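Local coordinates for putative antioxidant defense protein Mlr4105 (Mesorhizobium loti, PDB 3C1L), which probably has peroxiredoxin activity and belongs to the AhpD-like carboxymuconolactone decarboxylase family, at residues E18-Y23 / A40-D45; A93-S98 / L103-V108; N110-D115 / F126-T131. One frame throughout, in Å; residues are numbered along the deposited sequence.

The three contacts follow one another along an all-helical, AhpD-like chain that assembles with five copies of itself. Contact 1, near the N-terminus, lies apart: its centre is about 29 Å from that of contact 2 and about 35 Å from that of contact 3, which sits on the opposite side of the chain's centre. Contacts 2 and 3 are neighbours, with centres about 14 Å apart. They touch where the SE of selenomethionine Met106 packs 3.6 Å from Ala114 CA, and both meet the third subunit. A bound PEG, probably from the crystallisation liquor, lies about 3 Å from the side chain of Leu103 in contact 2.

Contact 1 (E18-Y23 / A40-D45); sequences EPTKAY and AYAFDD
Thr20, in the first turn of helix 18-31, and Asp45, which opens helix 45-60, are the closest backbone pair, their CA atoms 7.3 Å apart. The contact rests on one hydrogen bond: Thr20 OG1 donates to Asp45 OD1 at 2.8 Å, meeting the oxygen from above the carboxylate plane, 49° out of it. Thr20 OG1 stands beside its own backbone N (chi1 -64°), which turns the hydroxyl to Asp45 while the methyl goes to another neighbour, CG2 lying 4.3 Å from Ala42 CB. Ser17 OG is also hydrogen-bonded to Thr20 OG1, so the hydroxyl has two polar partners. The loop between helices 36-40 and 45-60 folds as a type I beta turn from Tyr41 to Asp44, and Asp44 then serves as the N-cap, its OD1 accepting from the Lys46 backbone N. The hydrogen bond therefore joins the first turn of helix 18-31 to the first residue of helix 45-60, and Thr20 also packs on Leu48 of that second helix. The aromatic rings of Tyr41 and Phe43 each make an edge-to-face contact with Trp156 of the second subunit.

Contact 2 (A93-S98 / L103-V108); sequences AVRQLS and LGEMLV
Val94 CG1 presses against the backbone of Gly104, 3.4 Å from its CA, at the heart of a helical hairpin formed by helices 84-98 and 101-109. The axes of segments 93-98 and 103-108 come within 8.4 Å, their directions 144° apart and so roughly antiparallel. Glycine, having no side chain, permits this closeness: the CA atoms of Arg95 and Gly104 are 4.8 Å apart, and the CG of Arg95 also rests on Gly104 CA. With CG1 anti to the backbone N, Val94 sends that methyl toward helix 101-109, where Leu107 CD2 meets it obliquely at 3.6 Å. Arg95 and Glu105 likewise cross at a slant, their guanidinium and carboxylate planes turned 75° from each other. Arg95 NH1 stays 4.1 Å from Glu105 OE2, a neighbourhood of opposite charges without a salt bridge; no N-H of the arginine points at the oxygen, which stands off the plane of the group. Their stronger partners are other residues: Arg95 NH2 donates to Met186 O, while Glu105 forms salt bridges to Arg188 of its own chain and to Arg188 of the third subunit. At the hairpin's turn end, Ser98 CB packs tightly on Leu103 CD2, 3.4 Å away, and Ser98 OG donates to Val94 O at 2.6 Å. Replacing Ser98 by an alanine would take away the hydroxyl and is likely to deprive Val94 O of one of its two donors and Leu103 CD2 of part of its cover. The other donor, the Ser98 amide N, reaches Val94 O from the opposite face of the carbonyl plane.

Contact 3 (N110-D115 / F126-T131); sequences NFRAAD and FAVKLT
The Phe111 ring and the Arg112 guanidinium, the two flat groups that meet Val128, also lie against each other. Arg112 CG sits 3.7 Å above one face of the Phe111 ring, displaced toward its rim, and one face of the Arg112 guanidinium receives Phe111 CE2 in the same offset fashion. Asn110 CG is at the guanidinium's edge, in its plane. Val128 CG2 reaches both groups obliquely: it is 3.6 Å from Phe111 CE2 and 4.0 Å from Arg112 NH2. Phe111 CG lies between its backbone N and carbonyl carbon (chi1 77°), an orientation that carries the ring to helix 118-132, where Leu124 and Glu125 also touch it. Arg112 and Val128 approach from opposite directions, and the arginine chain, extended from CG to NE, brings its NH2 to the methyl.

Asn110 OD1 grips the arginine at two points. It accepts from the Arg112 backbone N at 3.1 Å and from Arg112 NH1 at 3.0 Å, the two donors reaching it from opposite faces of the amide plane; NH1 stands 40° out of that plane. The double grip probably limits turning of both the amide and the guanidinium. The second branch of this amide is taken up by the assembly, Asn110 ND2 donating to Ala135 O of the fourth subunit and to His82 O of the third. Val128 itself packs on Ile80 of helix 67-80 and on Lys136 of the fourth subunit.

The bond from Arg112 N to Asn110 OD1 defines an Asx turn, here leading from the end of helix 101-109 into the 3-10 segment 111-113, within the connection to helix 118-132 of this all-helical, AhpD-like fold.

Contact 1 (E18-Y23 / A40-D45)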
loop_
_atom_site.group_PDB
_atom_site.type_symbol
_atom_site.label_atom_id
_atom_site.label_comp_id
_atom_site.label_asym_id
_atom_site.label_seq_id
_atom_site.Cartn_x
_atom_site.Cartn_y
_atom_site.Cartn_z
ATOM N N GLU B 18 -8.955 -46.679 -3.334
ATOM C CA GLU B 18 -10.086 -47.085 -4.173
ATOM C C GLU B 18 -11.326 -46.174 -4.066
ATOM O O GLU B 18 -12.024 -45.975 -5.071
ATOM C CB GLU B 18 -10.458 -48.529 -3.905
ATOM C CG GLU B 18 -9.583 -49.505 -4.696
ATOM C CD GLU B 18 -9.738 -49.328 -6.202
ATOM O OE1 GLU B 18 -10.597 -48.518 -6.644
ATOM O OE2 GLU B 18 -9.007 -50.007 -6.941
ATOM N N PRO B 19 -11.611 -45.640 -2.859
ATOM C CA PRO B 19 -12.587 -44.587 -2.683
ATOM C C PRO B 19 -12.327 -43.322 -3.504
ATOM O O PRO B 19 -13.267 -42.739 -4.025
ATOM C CB PRO B 19 -12.493 -44.289 -1.188
ATOM C CG PRO B 19 -12.135 -45.571 -0.582
ATOM C CD PRO B 19 -11.369 -46.355 -1.593
ATOM N N THR B 20 -11.078 -42.900 -3.619
ATOM C CA THR B 20 -10.750 -41.696 -4.380
ATOM C C THR B 20 -10.827 -41.906 -5.880
ATOM O O THR B 20 -11.312 -41.050 -6.612
ATOM C CB THR B 20 -9.385 -41.183 -3.992
ATOM O OG1 THR B 20 -9.447 -40.804 -2.616
ATOM C CG2 THR B 20 -8.945 -39.971 -4.842
ATOM N N LYS B 21 -10.347 -43.052 -6.333
ATOM C CA LYS B 21 -10.520 -43.441 -7.730
ATOM C C LYS B 21 -12.010 -43.372 -8.155
ATOM O O LYS B 21 -12.351 -42.773 -9.184
ATOM C CB LYS B 21 -9.966 -44.851 -7.940
ATOM C CG LYS B 21 -8.460 -44.994 -7.670
ATOM C CD LYS B 21 -7.958 -46.363 -8.165
ATOM C CE LYS B 21 -6.738 -46.882 -7.395
ATOM N NZ LYS B 21 -6.527 -48.375 -7.610
ATOM N N ALA B 22 -12.876 -43.969 -7.333
ATOM C CA ALA B 22 -14.338 -43.942 -7.521
ATOM C C ALA B 22 -14.922 -42.525 -7.532
ATOM O O ALA B 22 -15.712 -42.158 -8.433
ATOM C CB ALA B 22 -15.016 -44.779 -6.433
ATOM N N TYR B 23 -14.538 -41.734 -6.532
ATOM C CA TYR B 23 -15.004 -40.386 -6.397
ATOM C C TYR B 23 -14.654 -39.526 -7.612
ATOM O O TYR B 23 -15.464 -38.712 -8.077
ATOM C CB TYR B 23 -14.368 -39.742 -5.164
ATOM C CG TYR B 23 -14.819 -38.318 -4.982
ATOM C CD1 TYR B 23 -16.130 -38.020 -4.607
ATOM C CD2 TYR B 23 -13.949 -37.254 -5.243
ATOM C CE1 TYR B 23 -16.539 -36.704 -4.468
ATOM C CE2 TYR B 23 -14.353 -35.968 -5.106
ATOM C CZ TYR B 23 -15.639 -35.704 -4.721
ATOM O OH TYR B 23 -16.005 -34.416 -4.595
ATOM N N ALA B 40 -4.486 -32.355 -6.182
ATOM C CA ALA B 40 -3.524 -31.790 -5.209
ATOM C C ALA B 40 -3.673 -32.405 -3.790
ATOM O O ALA B 40 -2.692 -32.637 -3.097
ATOM C CB ALA B 40 -3.670 -30.230 -5.149
ATOM N N TYR B 41 -4.913 -32.652 -3.365
ATOM C CA TYR B 41 -5.223 -33.188 -2.029
ATOM C C TYR B 41 -5.306 -34.706 -1.954
ATOM O O TYR B 41 -5.535 -35.258 -0.868
ATOM C CB TYR B 41 -6.534 -32.569 -1.486
ATOM C CG TYR B 41 -6.363 -31.132 -1.059
ATOM C CD1 TYR B 41 -5.839 -30.821 0.188
ATOM C CD2 TYR B 41 -6.706 -30.090 -1.887
ATOM C CE1 TYR B 41 -5.666 -29.509 0.599
ATOM C CE2 TYR B 41 -6.504 -28.762 -1.483
ATOM C CZ TYR B 41 -5.983 -28.498 -0.230
ATOM O OH TYR B 41 -5.791 -27.220 0.204
ATOM N N ALA B 42 -5.075 -35.399 -3.070
ATOM C CA ALA B 42 -5.275 -36.861 -3.094
ATOM C C ALA B 42 -4.135 -37.659 -2.448
ATOM O O ALA B 42 -4.252 -38.875 -2.300
ATOM C CB ALA B 42 -5.518 -37.341 -4.505
ATOM N N PHE B 43 -3.046 -36.995 -2.056
ATOM C CA PHE B 43 -1.935 -37.681 -1.340
ATOM C C PHE B 43 -2.358 -38.080 0.084
ATOM O O PHE B 43 -1.680 -38.872 0.731
ATOM C CB PHE B 43 -0.665 -36.813 -1.279
ATOM C CG PHE B 43 -0.794 -35.570 -0.379
ATOM C CD1 PHE B 43 -0.552 -35.643 0.988
ATOM C CD2 PHE B 43 -1.141 -34.357 -0.909
ATOM C CE1 PHE B 43 -0.659 -34.528 1.793
ATOM C CE2 PHE B 43 -1.260 -33.220 -0.093
ATOM C CZ PHE B 43 -1.018 -33.316 1.254
ATOM N N ASP B 44 -3.486 -37.528 0.547
ATOM C CA ASP B 44 -4.065 -37.804 1.855
ATOM C C ASP B 44 -5.617 -37.745 1.797
ATOM O O ASP B 44 -6.195 -36.665 1.758
ATOM C CB ASP B 44 -3.514 -36.726 2.810
ATOM C CG ASP B 44 -3.647 -37.087 4.277
ATOM O OD1 ASP B 44 -4.477 -37.935 4.642
ATOM O OD2 ASP B 44 -2.880 -36.521 5.078
ATOM N N ASP B 45 -6.296 -38.890 1.796
ATOM C CA ASP B 45 -7.766 -38.921 1.701
ATOM C C ASP B 45 -8.421 -38.134 2.822
ATOM O O ASP B 45 -9.602 -37.805 2.742
ATOM C CB ASP B 45 -8.305 -40.367 1.784
ATOM C CG ASP B 45 -8.229 -41.122 0.466
ATOM O OD1 ASP B 45 -7.601 -40.607 -0.490
ATOM O OD2 ASP B 45 -8.795 -42.247 0.401
#

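Contact 2 (A93-S98 / L103-V108)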
loop_
_atom_site.group_PDB
_atom_site.type_symbol
_atom_site.label_atom_id
_atom_site.label_comp_id
_atom_site.label_asym_id
_atom_site.label_seq_id
_atom_site.Cartn_x
_atom_site.Cartn_y
_atom_site.Cartn_z
ATOM N N ALA B 93 -17.154 -20.949 -13.911
ATOM C CA ALA B 93 -18.399 -21.167 -13.157
ATOM C C ALA B 93 -19.378 -19.969 -13.269
ATOM O O ALA B 93 -20.587 -20.142 -13.433
ATOM C CB ALA B 93 -18.045 -21.514 -11.664
ATOM N N VAL B 94 -18.860 -18.751 -13.225
ATOM C CA VAL B 94 -19.685 -17.549 -13.422
ATOM C C VAL B 94 -20.310 -17.475 -14.858
ATOM O O VAL B 94 -21.484 -17.207 -14.993
ATOM C CB VAL B 94 -18.870 -16.269 -13.067
ATOM C CG1 VAL B 94 -19.417 -15.021 -13.768
ATOM C CG2 VAL B 94 -18.787 -16.069 -11.528
ATOM N N ARG B 95 -19.519 -17.733 -15.904
ATOM C CA ARG B 95 -19.994 -17.824 -17.272
ATOM C C ARG B 95 -21.031 -18.938 -17.434
ATOM O O ARG B 95 -22.005 -18.802 -18.155
ATOM C CB ARG B 95 -18.832 -18.163 -18.220
ATOM C CG ARG B 95 -17.755 -17.112 -18.325
ATOM C CD ARG B 95 -16.924 -17.289 -19.575
ATOM N NE ARG B 95 -16.237 -18.571 -19.609
ATOM C CZ ARG B 95 -15.129 -18.850 -18.930
ATOM N NH1 ARG B 95 -14.565 -17.924 -18.165
ATOM N NH2 ARG B 95 -14.575 -20.051 -19.029
ATOM N N GLN B 96 -20.796 -20.051 -16.761
ATOM C CA GLN B 96 -21.712 -21.191 -16.819
ATOM C C GLN B 96 -23.061 -20.863 -16.130
ATOM O O GLN B 96 -24.127 -20.955 -16.737
ATOM C CB GLN B 96 -21.033 -22.378 -16.168
ATOM C CG GLN B 96 -21.849 -23.634 -16.174
ATOM C CD GLN B 96 -21.412 -24.534 -17.276
ATOM O OE1 GLN B 96 -20.512 -25.361 -17.073
ATOM N NE2 GLN B 96 -21.975 -24.343 -18.476
ATOM N N LEU B 97 -22.990 -20.443 -14.867
ATOM C CA LEU B 97 -24.192 -20.187 -14.049
ATOM C C LEU B 97 -25.068 -19.021 -14.564
ATOM O O LEU B 97 -26.277 -19.115 -14.526
ATOM C CB LEU B 97 -23.821 -19.952 -12.563
ATOM C CG LEU B 97 -23.246 -21.130 -11.770
ATOM C CD1 LEU B 97 -22.736 -20.677 -10.377
ATOM C CD2 LEU B 97 -24.265 -22.199 -11.625
ATOM N N SER B 98 -24.448 -17.927 -15.012
ATOM C CA SER B 98 -25.178 -16.781 -15.560
ATOM C C SER B 98 -25.616 -16.987 -17.003
ATOM O O SER B 98 -26.537 -16.331 -17.440
ATOM C CB SER B 98 -24.350 -15.472 -15.448
ATOM O OG SER B 98 -23.092 -15.546 -16.109
ATOM N N LEU B 103 -20.208 -11.232 -18.459
ATOM C CA LEU B 103 -20.261 -11.109 -16.987
ATOM C C LEU B 103 -19.075 -11.833 -16.392
ATOM O O LEU B 103 -18.411 -11.319 -15.479
ATOM C CB LEU B 103 -21.578 -11.670 -16.416
ATOM C CG LEU B 103 -21.668 -11.706 -14.890
ATOM C CD1 LEU B 103 -21.778 -10.314 -14.356
ATOM C CD2 LEU B 103 -22.870 -12.564 -14.445
ATOM N N GLY B 104 -18.792 -13.034 -16.897
ATOM C CA GLY B 104 -17.628 -13.796 -16.404
ATOM C C GLY B 104 -16.352 -12.962 -16.497
ATOM O O GLY B 104 -15.592 -12.868 -15.546
ATOM N N GLU B 105 -16.178 -12.324 -17.653
ATOM C CA GLU B 105 -15.013 -11.509 -17.952
ATOM C C GLU B 105 -14.972 -10.243 -17.074
ATOM O O GLU B 105 -13.930 -9.936 -16.524
ATOM C CB GLU B 105 -14.937 -11.195 -19.447
ATOM C CG GLU B 105 -14.837 -12.465 -20.331
ATOM C CD GLU B 105 -13.496 -13.210 -20.191
ATOM O OE1 GLU B 105 -12.493 -12.819 -20.845
ATOM O OE2 GLU B 105 -13.440 -14.198 -19.427
HETATM N N MSE B 106 -16.094 -9.570 -16.878
HETATM C CA MSE B 106 -16.126 -8.386 -15.989
HETATM C C MSE B 106 -15.749 -8.671 -14.556
HETATM O O MSE B 106 -15.044 -7.871 -13.924
HETATM C CB MSE B 106 -17.497 -7.737 -16.000
HETATM C CG MSE B 106 -17.833 -7.129 -17.335
HETATM SE SE MSE B 106 -19.656 -6.492 -17.511
HETATM C CE MSE B 106 -19.486 -5.644 -19.240
ATOM N N LEU B 107 -16.208 -9.788 -14.016
ATOM C CA LEU B 107 -15.859 -10.119 -12.646
ATOM C C LEU B 107 -14.358 -10.414 -12.505
ATOM O O LEU B 107 -13.718 -10.044 -11.500
ATOM C CB LEU B 107 -16.689 -11.286 -12.170
ATOM C CG LEU B 107 -18.056 -10.937 -11.573
ATOM C CD1 LEU B 107 -18.763 -9.755 -12.243
ATOM C CD2 LEU B 107 -18.842 -12.172 -11.722
ATOM N N VAL B 108 -13.799 -11.097 -13.504
ATOM C CA VAL B 108 -12.341 -11.404 -13.529
ATOM C C VAL B 108 -11.540 -10.096 -13.632
ATOM O O VAL B 108 -10.491 -9.941 -13.000
ATOM C CB VAL B 108 -11.964 -12.399 -14.694
ATOM C CG1 VAL B 108 -10.457 -12.559 -14.819
ATOM C CG2 VAL B 108 -12.672 -13.777 -14.515
#

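Contact 3 (N110-D115 / F126-T131)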
loop_
_atom_site.group_PDB
_atom_site.type_symbol
_atom_site.label_atom_id
_atom_site.label_comp_id
_atom_site.label_asym_id
_atom_site.label_seq_id
_atom_site.Cartn_x
_atom_site.Cartn_y
_atom_site.Cartn_z
ATOM N N ASN B 110 -12.839 -6.459 -13.559
ATOM C CA ASN B 110 -13.263 -5.384 -12.666
ATOM C C ASN B 110 -14.750 -5.393 -12.626
ATOM O O ASN B 110 -15.419 -4.981 -13.574
ATOM C CB ASN B 110 -12.784 -4.006 -13.148
ATOM C CG ASN B 110 -12.847 -2.953 -12.073
ATOM O OD1 ASN B 110 -13.758 -2.930 -11.241
ATOM N ND2 ASN B 110 -11.870 -2.042 -12.100
ATOM N N PHE B 111 -15.268 -5.925 -11.529
ATOM C CA PHE B 111 -16.704 -6.048 -11.303
ATOM C C PHE B 111 -17.469 -4.733 -11.307
ATOM O O PHE B 111 -18.674 -4.727 -11.500
ATOM C CB PHE B 111 -16.963 -6.774 -9.977
ATOM C CG PHE B 111 -16.754 -5.918 -8.763
ATOM C CD1 PHE B 111 -17.729 -5.049 -8.353
ATOM C CD2 PHE B 111 -15.569 -5.967 -8.054
ATOM C CE1 PHE B 111 -17.549 -4.245 -7.261
ATOM C CE2 PHE B 111 -15.397 -5.163 -6.951
ATOM C CZ PHE B 111 -16.383 -4.304 -6.555
ATOM N N ARG B 112 -16.772 -3.623 -11.079
ATOM C CA ARG B 112 -17.394 -2.308 -11.112
ATOM C C ARG B 112 -17.909 -1.940 -12.502
ATOM O O ARG B 112 -18.780 -1.082 -12.617
ATOM C CB ARG B 112 -16.408 -1.240 -10.637
ATOM C CG ARG B 112 -16.020 -1.438 -9.185
ATOM C CD ARG B 112 -14.892 -0.510 -8.789
ATOM N NE ARG B 112 -14.382 -0.937 -7.499
ATOM C CZ ARG B 112 -13.468 -1.882 -7.313
ATOM N NH1 ARG B 112 -12.917 -2.499 -8.343
ATOM N NH2 ARG B 112 -13.110 -2.198 -6.083
ATOM N N ALA B 113 -17.369 -2.585 -13.538
ATOM C CA ALA B 113 -17.868 -2.435 -14.923
ATOM C C ALA B 113 -19.180 -3.199 -15.176
ATOM O O ALA B 113 -19.803 -3.000 -16.175
ATOM C CB ALA B 113 -16.784 -2.879 -15.939
ATOM N N ALA B 114 -19.598 -4.095 -14.292
ATOM C CA ALA B 114 -20.843 -4.843 -14.526
ATOM C C ALA B 114 -22.066 -4.089 -13.981
ATOM O O ALA B 114 -21.987 -3.352 -13.021
ATOM C CB ALA B 114 -20.752 -6.233 -13.945
ATOM N N ASP B 115 -23.199 -4.264 -14.618
ATOM C CA ASP B 115 -24.441 -3.612 -14.181
ATOM C C ASP B 115 -25.068 -4.478 -13.090
ATOM O O ASP B 115 -25.978 -5.282 -13.353
ATOM C CB ASP B 115 -25.338 -3.500 -15.396
ATOM C CG ASP B 115 -26.634 -2.729 -15.137
ATOM O OD1 ASP B 115 -26.653 -1.733 -14.367
ATOM O OD2 ASP B 115 -27.639 -3.120 -15.768
ATOM N N PHE B 126 -18.105 -5.290 0.272
ATOM C CA PHE B 126 -17.663 -5.863 1.551
ATOM C C PHE B 126 -16.472 -6.865 1.353
ATOM O O PHE B 126 -15.435 -6.799 2.038
ATOM C CB PHE B 126 -18.810 -6.517 2.246
ATOM C CG PHE B 126 -18.488 -7.034 3.600
ATOM C CD1 PHE B 126 -18.408 -6.166 4.687
ATOM C CD2 PHE B 126 -18.306 -8.400 3.812
ATOM C CE1 PHE B 126 -18.119 -6.626 5.959
ATOM C CE2 PHE B 126 -17.984 -8.892 5.098
ATOM C CZ PHE B 126 -17.911 -7.996 6.182
ATOM N N ALA B 127 -16.638 -7.779 0.408
ATOM C CA ALA B 127 -15.576 -8.761 0.042
ATOM C C ALA B 127 -14.235 -8.092 -0.317
ATOM O O ALA B 127 -13.176 -8.589 0.068
ATOM C CB ALA B 127 -16.055 -9.648 -1.099
ATOM N N VAL B 128 -14.270 -7.000 -1.085
ATOM C CA VAL B 128 -13.074 -6.201 -1.403
ATOM C C VAL B 128 -12.395 -5.671 -0.154
ATOM O O VAL B 128 -11.206 -5.880 0.034
ATOM C CB VAL B 128 -13.373 -4.966 -2.314
ATOM C CG1 VAL B 128 -12.174 -4.058 -2.350
ATOM C CG2 VAL B 128 -13.743 -5.395 -3.723
ATOM N N LYS B 129 -13.170 -5.058 0.737
ATOM C CA LYS B 129 -12.620 -4.554 2.023
ATOM C C LYS B 129 -12.090 -5.671 2.929
ATOM O O LYS B 129 -11.033 -5.574 3.489
ATOM C CB LYS B 129 -13.654 -3.705 2.808
ATOM C CG LYS B 129 -12.983 -2.956 3.949
ATOM C CD LYS B 129 -13.816 -1.951 4.600
ATOM C CE LYS B 129 -13.040 -1.293 5.723
ATOM N NZ LYS B 129 -13.949 -0.381 6.498
ATOM N N LEU B 130 -12.821 -6.757 3.051
ATOM C CA LEU B 130 -12.327 -7.924 3.808
ATOM C C LEU B 130 -11.037 -8.523 3.163
ATOM O O LEU B 130 -10.233 -9.114 3.855
ATOM C CB LEU B 130 -13.399 -9.024 3.918
ATOM C CG LEU B 130 -13.134 -10.112 4.961
ATOM C CD1 LEU B 130 -13.118 -9.456 6.355
ATOM C CD2 LEU B 130 -14.161 -11.142 4.862
ATOM N N THR B 131 -10.874 -8.381 1.857
ATOM C CA THR B 131 -9.673 -8.920 1.134
ATOM C C THR B 131 -8.461 -8.005 1.280
ATOM O O THR B 131 -7.318 -8.468 1.491
ATOM C CB THR B 131 -9.973 -9.177 -0.354
ATOM O OG1 THR B 131 -11.011 -10.164 -0.454
ATOM C CG2 THR B 131 -8.745 -9.679 -1.127
#